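Local atomic coordinates of ectonucleotide pyrophosphatase/phosphodiesterase family member 5 (Mus musculus, PDB entry 5VEO), a protein that probably hydrolyses phosphodiester or pyrophosphate bonds of nucleotide-related substrates outside the cell, with zinc ions bound in its active site. Residues E105-I109 and W110-Q114; K206-R210 and A211-N215; R234-L238 and D239-D243. The protein carries 1 engineered substitution. All coordinates share one frame; numbering follows the deposited sequence.

Contact 1 of 3, residues E105-I109 and W110-Q114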
loop_
_atom_site.group_PDB
_atom_site.type_symbol
_atom_site.label_atom_id
_atom_site.label_comp_id
_atom_site.label_asym_id
_atom_site.label_seq_id
_atom_site.Cartn_x
_atom_site.Cartn_y
_atom_site.Cartn_z
ATOM N N GLU A 105 -15.391 -7.486 -2.625
ATOM C CA GLU A 105 -15.743 -7.702 -1.226
ATOM C C GLU A 105 -15.790 -6.400 -0.442
ATOM O O GLU A 105 -16.238 -6.400 0.711
ATOM C CB GLU A 105 -14.772 -8.705 -0.589
ATOM C CG GLU A 105 -14.806 -10.007 -1.363
ATOM C CD GLU A 105 -13.883 -11.088 -0.873
ATOM O OE1 GLU A 105 -13.948 -12.190 -1.461
ATOM O OE2 GLU A 105 -13.117 -10.872 0.079
ATOM N N ALA A 106 -15.363 -5.293 -1.046
ATOM C CA ALA A 106 -15.431 -3.978 -0.431
ATOM C C ALA A 106 -15.817 -2.971 -1.502
ATOM O O ALA A 106 -15.964 -3.314 -2.682
ATOM C CB ALA A 106 -14.101 -3.588 0.223
ATOM N N THR A 107 -15.976 -1.723 -1.077
ATOM C CA THR A 107 -16.312 -0.612 -1.965
ATOM C C THR A 107 -15.341 0.533 -1.709
ATOM O O THR A 107 -15.370 1.122 -0.609
ATOM C CB THR A 107 -17.750 -0.159 -1.736
ATOM O OG1 THR A 107 -18.637 -1.230 -2.075
ATOM C CG2 THR A 107 -18.073 1.067 -2.588
ATOM N N PRO A 108 -14.489 0.895 -2.672
ATOM C CA PRO A 108 -13.543 1.992 -2.437
ATOM C C PRO A 108 -14.245 3.338 -2.377
ATOM O O PRO A 108 -15.326 3.546 -2.940
ATOM C CB PRO A 108 -12.596 1.912 -3.639
ATOM C CG PRO A 108 -13.456 1.313 -4.728
ATOM C CD PRO A 108 -14.333 0.320 -4.020
ATOM N N ILE A 109 -13.576 4.276 -1.702
ATOM C CA ILE A 109 -14.193 5.548 -1.360
ATOM C C ILE A 109 -14.608 6.358 -2.596
ATOM O O ILE A 109 -15.535 7.166 -2.518
ATOM C CB ILE A 109 -13.252 6.346 -0.443
ATOM C CG1 ILE A 109 -14.028 7.513 0.167
ATOM C CG2 ILE A 109 -12.005 6.813 -1.189
ATOM C CD1 ILE A 109 -13.242 8.295 1.186
ATOM N N TRP A 110 -13.950 6.189 -3.739
ATOM C CA TRP A 110 -14.385 6.991 -4.886
ATOM C C TRP A 110 -15.813 6.648 -5.315
ATOM O O TRP A 110 -16.553 7.533 -5.778
ATOM C CB TRP A 110 -13.407 6.855 -6.056
ATOM C CG TRP A 110 -13.027 5.500 -6.523
ATOM C CD1 TRP A 110 -13.711 4.711 -7.406
ATOM C CD2 TRP A 110 -11.819 4.792 -6.211
ATOM N NE1 TRP A 110 -13.018 3.551 -7.649
ATOM C CE2 TRP A 110 -11.859 3.565 -6.914
ATOM C CE3 TRP A 110 -10.724 5.060 -5.395
ATOM C CZ2 TRP A 110 -10.833 2.634 -6.842
ATOM C CZ3 TRP A 110 -9.714 4.120 -5.311
ATOM C CH2 TRP A 110 -9.771 2.932 -6.022
ATOM N N ILE A 111 -16.233 5.396 -5.136
ATOM C CA ILE A 111 -17.609 5.027 -5.467
ATOM C C ILE A 111 -18.578 5.685 -4.496
ATOM O O ILE A 111 -19.592 6.257 -4.906
ATOM C CB ILE A 111 -17.768 3.498 -5.482
ATOM C CG1 ILE A 111 -16.915 2.938 -6.614
ATOM C CG2 ILE A 111 -19.240 3.079 -5.632
ATOM C CD1 ILE A 111 -16.999 1.443 -6.768
ATOM N N THR A 112 -18.269 5.635 -3.196
ATOM C CA THR A 112 -19.109 6.285 -2.194
ATOM C C THR A 112 -19.203 7.785 -2.447
ATOM O O THR A 112 -20.293 8.371 -2.389
ATOM C CB THR A 112 -18.550 5.991 -0.801
ATOM O OG1 THR A 112 -18.548 4.573 -0.595
ATOM C CG2 THR A 112 -19.362 6.658 0.294
ATOM N N ASN A 113 -18.073 8.408 -2.770
ATOM C CA ASN A 113 -18.032 9.825 -3.104
ATOM C C ASN A 113 -18.946 10.144 -4.282
ATOM O O ASN A 113 -19.654 11.158 -4.275
ATOM C CB ASN A 113 -16.593 10.199 -3.436
ATOM C CG ASN A 113 -16.377 11.678 -3.573
ATOM O OD1 ASN A 113 -16.773 12.472 -2.714
ATOM N ND2 ASN A 113 -15.692 12.059 -4.636
ATOM N N GLN A 114 -18.909 9.305 -5.312
ATOM C CA GLN A 114 -19.703 9.553 -6.514
ATOM C C GLN A 114 -21.179 9.259 -6.288
ATOM O O GLN A 114 -22.042 9.952 -6.856
ATOM C CB GLN A 114 -19.099 8.739 -7.657
ATOM C CG GLN A 114 -17.772 9.388 -8.085
ATOM C CD GLN A 114 -16.768 8.463 -8.753
ATOM O OE1 GLN A 114 -15.550 8.731 -8.719
ATOM N NE2 GLN A 114 -17.258 7.412 -9.414
HETATM O O HOH W 1 -16.317 3.555 0.483
#
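P108 and W110 make a proline-on-indole contact at the start of helix 109-115, a local, largely buried packing where the loop that follows strand 88-91 turns into the helix. The pyrrolidine ring of P108 lies over one face of the W110 indole: CB sits 3.6 Å from the centroid of the six-membered ring of W110 and only 8° off its normal, a CH-pi contact, while P108 CG reaches W110 CE2 at 3.5 Å. The indole is brought back over the proline because W110 CG lies between its own backbone N and carbonyl carbon (chi1 52°), a setting that turns the ring toward the preceding loop. Next to CG in the pyrrolidine ring, P108 CD meets I111 CD1 at 4.0 Å.

P108 holds the N-cap position, and its carbonyl begins the helical bonding: I111 N donates to P108 O over 3.0 Å, bent to 138° at the hydrogen and coming from above the carbonyl plane. One residue on, N113 N donates to I109 O over 2.8 Å in a nearly straight alpha-helical bond. This helix precedes strand 120-123 of the mixed central sheet in the alkaline-phosphatase-like fold. I109 is directed away from W110-Q114 and packs on strand 168-173 and helix 359-366, whereas P108 rests on Y63 and V66 of helix 58-67; the side-chain amide of N113, through ND2, is hydrogen-bonded to N167 and S120.

On the more open flank, the side chains of T107 and I111 cross at about a right angle, with T107 CG2 3.8 Å from I111 CB. Water 1 bridges the same flank, donating to T107 O at 2.8 Å and lying 2.7 Å from T112 OG1.

Contact 2 of 3, residues K206-R210 and A211-N215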
loop_
_atom_site.group_PDB
_atom_site.type_symbol
_atom_site.label_atom_id
_atom_site.label_comp_id
_atom_site.label_asym_id
_atom_site.label_seq_id
_atom_site.Cartn_x
_atom_site.Cartn_y
_atom_site.Cartn_z
ATOM N N LYS A 206 4.260 23.424 -6.211
ATOM C CA LYS A 206 4.309 24.572 -7.117
ATOM C C LYS A 206 3.094 24.595 -8.038
ATOM O O LYS A 206 2.492 25.654 -8.267
ATOM C CB LYS A 206 5.607 24.514 -7.927
ATOM C CG LYS A 206 5.868 25.676 -8.867
ATOM C CD LYS A 206 7.193 25.471 -9.655
ATOM C CE LYS A 206 7.033 24.517 -10.859
ATOM N NZ LYS A 206 8.235 24.369 -11.767
ATOM N N MET A 207 2.702 23.433 -8.565
ATOM C CA MET A 207 1.563 23.396 -9.476
ATOM C C MET A 207 0.240 23.626 -8.755
ATOM O O MET A 207 -0.672 24.241 -9.324
ATOM C CB MET A 207 1.540 22.068 -10.226
ATOM C CG MET A 207 2.703 21.921 -11.154
ATOM S SD MET A 207 2.594 23.168 -12.451
ATOM C CE MET A 207 4.297 23.390 -12.885
ATOM N N LEU A 208 0.106 23.144 -7.520
ATOM C CA LEU A 208 -1.079 23.447 -6.732
ATOM C C LEU A 208 -1.177 24.942 -6.473
ATOM O O LEU A 208 -2.265 25.521 -6.531
ATOM C CB LEU A 208 -1.056 22.689 -5.406
ATOM C CG LEU A 208 -1.293 21.177 -5.515
ATOM C CD1 LEU A 208 -0.906 20.481 -4.204
ATOM C CD2 LEU A 208 -2.723 20.804 -5.884
ATOM N N LYS A 209 -0.046 25.590 -6.197
ATOM C CA LYS A 209 -0.079 27.029 -5.959
ATOM C C LYS A 209 -0.433 27.781 -7.234
ATOM O O LYS A 209 -1.248 28.715 -7.208
ATOM C CB LYS A 209 1.261 27.500 -5.409
ATOM C CG LYS A 209 1.478 27.081 -3.963
ATOM C CD LYS A 209 2.815 27.580 -3.458
ATOM C CE LYS A 209 3.015 27.290 -1.980
ATOM N NZ LYS A 209 4.386 27.679 -1.575
ATOM N N ARG A 210 0.175 27.404 -8.356
ATOM C CA ARG A 210 -0.095 28.077 -9.627
ATOM C C ARG A 210 -1.569 27.975 -10.013
ATOM O O ARG A 210 -2.124 28.909 -10.611
ATOM C CB ARG A 210 0.821 27.489 -10.714
ATOM C CG ARG A 210 0.564 27.970 -12.142
ATOM C CD ARG A 210 1.560 27.340 -13.130
ATOM N NE ARG A 210 0.918 26.341 -13.991
ATOM C CZ ARG A 210 1.494 25.760 -15.043
ATOM N NH1 ARG A 210 2.740 26.067 -15.388
ATOM N NH2 ARG A 210 0.818 24.873 -15.763
ATOM N N ALA A 211 -2.220 26.864 -9.675
ATOM C CA ALA A 211 -3.631 26.647 -9.973
ATOM C C ALA A 211 -4.572 27.187 -8.895
ATOM O O ALA A 211 -5.782 26.961 -8.981
ATOM C CB ALA A 211 -3.908 25.152 -10.178
ATOM N N LYS A 212 -4.054 27.902 -7.896
ATOM C CA LYS A 212 -4.877 28.472 -6.827
ATOM C C LYS A 212 -5.634 27.390 -6.070
ATOM O O LYS A 212 -6.767 27.577 -5.641
ATOM C CB LYS A 212 -5.841 29.529 -7.392
ATOM C CG LYS A 212 -5.101 30.600 -8.124
ATOM C CD LYS A 212 -6.031 31.723 -8.600
ATOM C CE LYS A 212 -5.486 32.376 -9.865
ATOM N NZ LYS A 212 -6.105 33.718 -10.164
ATOM N N LEU A 213 -4.983 26.236 -5.887
ATOM C CA LEU A 213 -5.536 25.131 -5.128
ATOM C C LEU A 213 -4.814 24.883 -3.811
ATOM O O LEU A 213 -5.361 24.186 -2.953
ATOM C CB LEU A 213 -5.456 23.823 -5.929
ATOM C CG LEU A 213 -6.258 23.749 -7.238
ATOM C CD1 LEU A 213 -5.823 22.524 -8.012
ATOM C CD2 LEU A 213 -7.707 23.653 -6.896
ATOM N N TRP A 214 -3.621 25.446 -3.631
ATOM C CA TRP A 214 -2.785 25.097 -2.482
ATOM C C TRP A 214 -3.506 25.330 -1.158
ATOM O O TRP A 214 -3.395 24.523 -0.233
ATOM C CB TRP A 214 -1.488 25.900 -2.541
ATOM C CG TRP A 214 -0.610 25.737 -1.349
ATOM C CD1 TRP A 214 -0.300 26.693 -0.423
ATOM C CD2 TRP A 214 0.084 24.545 -0.950
ATOM N NE1 TRP A 214 0.548 26.167 0.534
ATOM C CE2 TRP A 214 0.798 24.852 0.229
ATOM C CE3 TRP A 214 0.164 23.247 -1.473
ATOM C CZ2 TRP A 214 1.584 23.901 0.898
ATOM C CZ3 TRP A 214 0.946 22.304 -0.808
ATOM C CH2 TRP A 214 1.642 22.638 0.364
ATOM N N ASN A 215 -4.224 26.434 -1.014
ATOM C CA ASN A 215 -4.884 26.654 0.260
ATOM C C ASN A 215 -6.357 26.251 0.282
ATOM O O ASN A 215 -7.056 26.592 1.235
ATOM C CB ASN A 215 -4.682 28.120 0.682
ATOM C CG ASN A 215 -3.296 28.330 1.263
ATOM O OD1 ASN A 215 -2.883 27.603 2.195
ATOM N ND2 ASN A 215 -2.532 29.247 0.679
#
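K209 and W214 lie side by side and point the same way across a Schellman motif that ends helix 190-210. The lysine chain runs over one face of the indole: K209 CG packs on W214 CB at 3.5 Å, and further out K209 CE stands 3.7 Å from the centroid of the W214 five-membered ring, 12° off its normal, a CH-pi contact. With its chain extended beyond CG, K209 carries NZ past this point to 4.9 Å from the same W214 centroid, a cation-pi contact, while NZ also hydrogen-bonds Y39. The indole is additionally stacked with H341.

L208 meets W214 differently, crossing it at about a right angle so that CD1 abuts the ring edge at CE3. Its other methyl, CD2, turns to L213, and both leucines pack against helix 149-160, through I157 and F160 respectively. These contacts help join the helix end to the strand 218-222 that follows, where L219 touches both L208 and W214.

K212, with positive phi (60°), is the C-prime residue that reverses the chain. L208 O accepts a well-directed bond from L213 N at 2.9 Å and a weak one from W214 N. The second Schellman bond, from K212 N to K209 O at 3.0 Å, arrives from above the carbonyl plane, with a C=O...N angle of 114°.

Contact 3 of 3, residues R234-L238 and D239-D243; sequences RVIEL and DRYLD
E237 OE2 and D239 OD1 approach to 2.6 Å, a separation at which one of the two acids probably holds a proton and shares it. Their carboxylate planes are turned 40° apart. D239 CG occupies the crowded position between backbone N and carbonyl carbon (chi1 68°), which swings OD1 back toward the extended E237 chain; the other oxygen of that glutamate, OE1, forms a salt bridge with K316. A leucine in place of E237 would probably leave K316 without this charged mate and D239 OD1 without the oxygen it faces.

Backbone bonds hold the turn that follows E237. R240 N donates to E237 O at 3.1 Å, and L238 O takes two donors: Y241 N at 2.8 Å, from above the carbonyl plane, and L242 N at 2.9 Å. Water 2 accepts from E237 N and lies 3.0 Å from Y241 OH, linking the phenol to the strand.

Farther out, the Y241 ring carries R240 CB over one face, and its CE2 meets I236 CG2 at 4.1 Å, the two side chains crossing at about a right angle. L238 and L242 pack inward on helix 265-272 and strand 247-249. The whole is a strand end passing directly into a short 3-10 turn, where strand 235-237, paired in parallel with strand 311-313, gives way to the loop leading to strand 247-249.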
loop_
_atom_site.group_PDB
_atom_site.type_symbol
_atom_site.label_atom_id
_atom_site.label_comp_id
_atom_site.label_asym_id
_atom_site.label_seq_id
_atom_site.Cartn_x
_atom_site.Cartn_y
_atom_site.Cartn_z
ATOM N N ARG A 234 21.059 -14.226 3.807
ATOM C CA ARG A 234 19.814 -14.406 4.563
ATOM C C ARG A 234 18.735 -14.936 3.615
ATOM O O ARG A 234 17.753 -14.246 3.302
ATOM C CB ARG A 234 19.385 -13.106 5.220
ATOM C CG ARG A 234 20.345 -12.627 6.310
ATOM C CD ARG A 234 19.745 -11.486 7.098
ATOM N NE ARG A 234 19.478 -10.286 6.317
ATOM C CZ ARG A 234 20.340 -9.290 6.155
ATOM N NH1 ARG A 234 21.562 -9.366 6.672
ATOM N NH2 ARG A 234 19.982 -8.214 5.463
ATOM N N VAL A 235 18.919 -16.175 3.169
ATOM C CA VAL A 235 18.008 -16.825 2.234
ATOM C C VAL A 235 17.502 -18.136 2.831
ATOM O O VAL A 235 18.287 -18.940 3.353
ATOM C CB VAL A 235 18.690 -17.077 0.877
ATOM C CG1 VAL A 235 17.845 -17.960 0.010
ATOM C CG2 VAL A 235 18.961 -15.756 0.173
ATOM N N ILE A 236 16.196 -18.356 2.721
ATOM C CA ILE A 236 15.558 -19.632 3.015
ATOM C C ILE A 236 15.170 -20.241 1.676
ATOM O O ILE A 236 14.391 -19.645 0.925
ATOM C CB ILE A 236 14.323 -19.458 3.911
ATOM C CG1 ILE A 236 14.681 -18.724 5.205
ATOM C CG2 ILE A 236 13.684 -20.805 4.204
ATOM C CD1 ILE A 236 13.737 -17.628 5.535
ATOM N N GLU A 237 15.714 -21.410 1.365
ATOM C CA GLU A 237 15.502 -22.036 0.065
ATOM C C GLU A 237 14.545 -23.213 0.245
ATOM O O GLU A 237 14.898 -24.217 0.874
ATOM C CB GLU A 237 16.824 -22.475 -0.552
ATOM C CG GLU A 237 16.685 -22.880 -1.992
ATOM C CD GLU A 237 18.000 -23.361 -2.597
ATOM O OE1 GLU A 237 19.076 -22.867 -2.168
ATOM O OE2 GLU A 237 17.953 -24.228 -3.501
ATOM N N LEU A 238 13.335 -23.082 -0.302
ATOM C CA LEU A 238 12.281 -24.043 0.010
ATOM C C LEU A 238 12.625 -25.436 -0.482
ATOM O O LEU A 238 12.246 -26.425 0.154
ATOM C CB LEU A 238 10.951 -23.603 -0.602
ATOM C CG LEU A 238 10.348 -22.311 -0.032
ATOM C CD1 LEU A 238 9.043 -21.921 -0.708
ATOM C CD2 LEU A 238 10.137 -22.422 1.463
ATOM N N ASP A 239 13.325 -25.544 -1.608
ATOM C CA ASP A 239 13.562 -26.879 -2.133
ATOM C C ASP A 239 14.632 -27.630 -1.350
ATOM O O ASP A 239 14.893 -28.804 -1.654
ATOM C CB ASP A 239 13.871 -26.800 -3.636
ATOM C CG ASP A 239 15.184 -26.131 -3.959
ATOM O OD1 ASP A 239 15.825 -25.570 -3.045
ATOM O OD2 ASP A 239 15.561 -26.161 -5.157
ATOM N N ARG A 240 15.209 -27.016 -0.316
ATOM C CA ARG A 240 15.986 -27.773 0.656
ATOM C C ARG A 240 15.096 -28.602 1.572
ATOM O O ARG A 240 15.581 -29.554 2.194
ATOM C CB ARG A 240 16.843 -26.839 1.505
ATOM C CG ARG A 240 18.052 -26.224 0.779
ATOM C CD ARG A 240 19.036 -25.561 1.763
ATOM N NE ARG A 240 19.147 -26.329 3.007
ATOM C CZ ARG A 240 19.872 -25.992 4.067
ATOM N NH1 ARG A 240 20.589 -24.876 4.079
ATOM N NH2 ARG A 240 19.870 -26.792 5.125
ATOM N N TYR A 241 13.809 -28.279 1.649
ATOM C CA TYR A 241 12.868 -28.910 2.568
ATOM C C TYR A 241 11.695 -29.583 1.885
ATOM O O TYR A 241 11.196 -30.587 2.403
ATOM C CB TYR A 241 12.296 -27.868 3.540
ATOM C CG TYR A 241 13.356 -26.948 4.082
ATOM C CD1 TYR A 241 14.285 -27.405 5.001
ATOM C CD2 TYR A 241 13.447 -25.631 3.653
ATOM C CE1 TYR A 241 15.278 -26.579 5.482
ATOM C CE2 TYR A 241 14.424 -24.794 4.140
ATOM C CZ TYR A 241 15.339 -25.272 5.053
ATOM O OH TYR A 241 16.309 -24.429 5.532
ATOM N N LEU A 242 11.229 -29.041 0.760
ATOM C CA LEU A 242 9.967 -29.419 0.148
ATOM C C LEU A 242 10.199 -29.905 -1.268
ATOM O O LEU A 242 11.047 -29.370 -1.992
ATOM C CB LEU A 242 8.982 -28.241 0.076
ATOM C CG LEU A 242 8.526 -27.513 1.330
ATOM C CD1 LEU A 242 7.580 -26.352 0.967
ATOM C CD2 LEU A 242 7.844 -28.480 2.266
ATOM N N ASP A 243 9.415 -30.911 -1.650
ATOM C CA ASP A 243 9.338 -31.371 -3.024
ATOM C C ASP A 243 8.444 -30.424 -3.817
ATOM O O ASP A 243 7.248 -30.313 -3.535
ATOM C CB ASP A 243 8.792 -32.798 -3.020
ATOM C CG ASP A 243 8.667 -33.391 -4.397
ATOM O OD1 ASP A 243 8.696 -32.639 -5.395
ATOM O OD2 ASP A 243 8.517 -34.638 -4.464
HETATM O O HOH W 2 17.365 -22.753 3.344
#

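In the fold
From the N terminus, the three contacts follow one another in series; none nests within or crosses another, and each is a local contact within one continuous stretch. Contact 1 closes the loop after strand 88-91 and opens helix 109-115, against the central mixed sheet. Contact 2 ends helix 190-210 and leads the chain into strand 218-222 of that same sheet; its centre is about 27 Å from that of contact 1. Contact 3 turns the chain from strand 235-237 toward the antiparallel sheet that begins with strand 247-249. Its centre lies about 53 Å from that of contact 2, on the opposite side of the chain's centre.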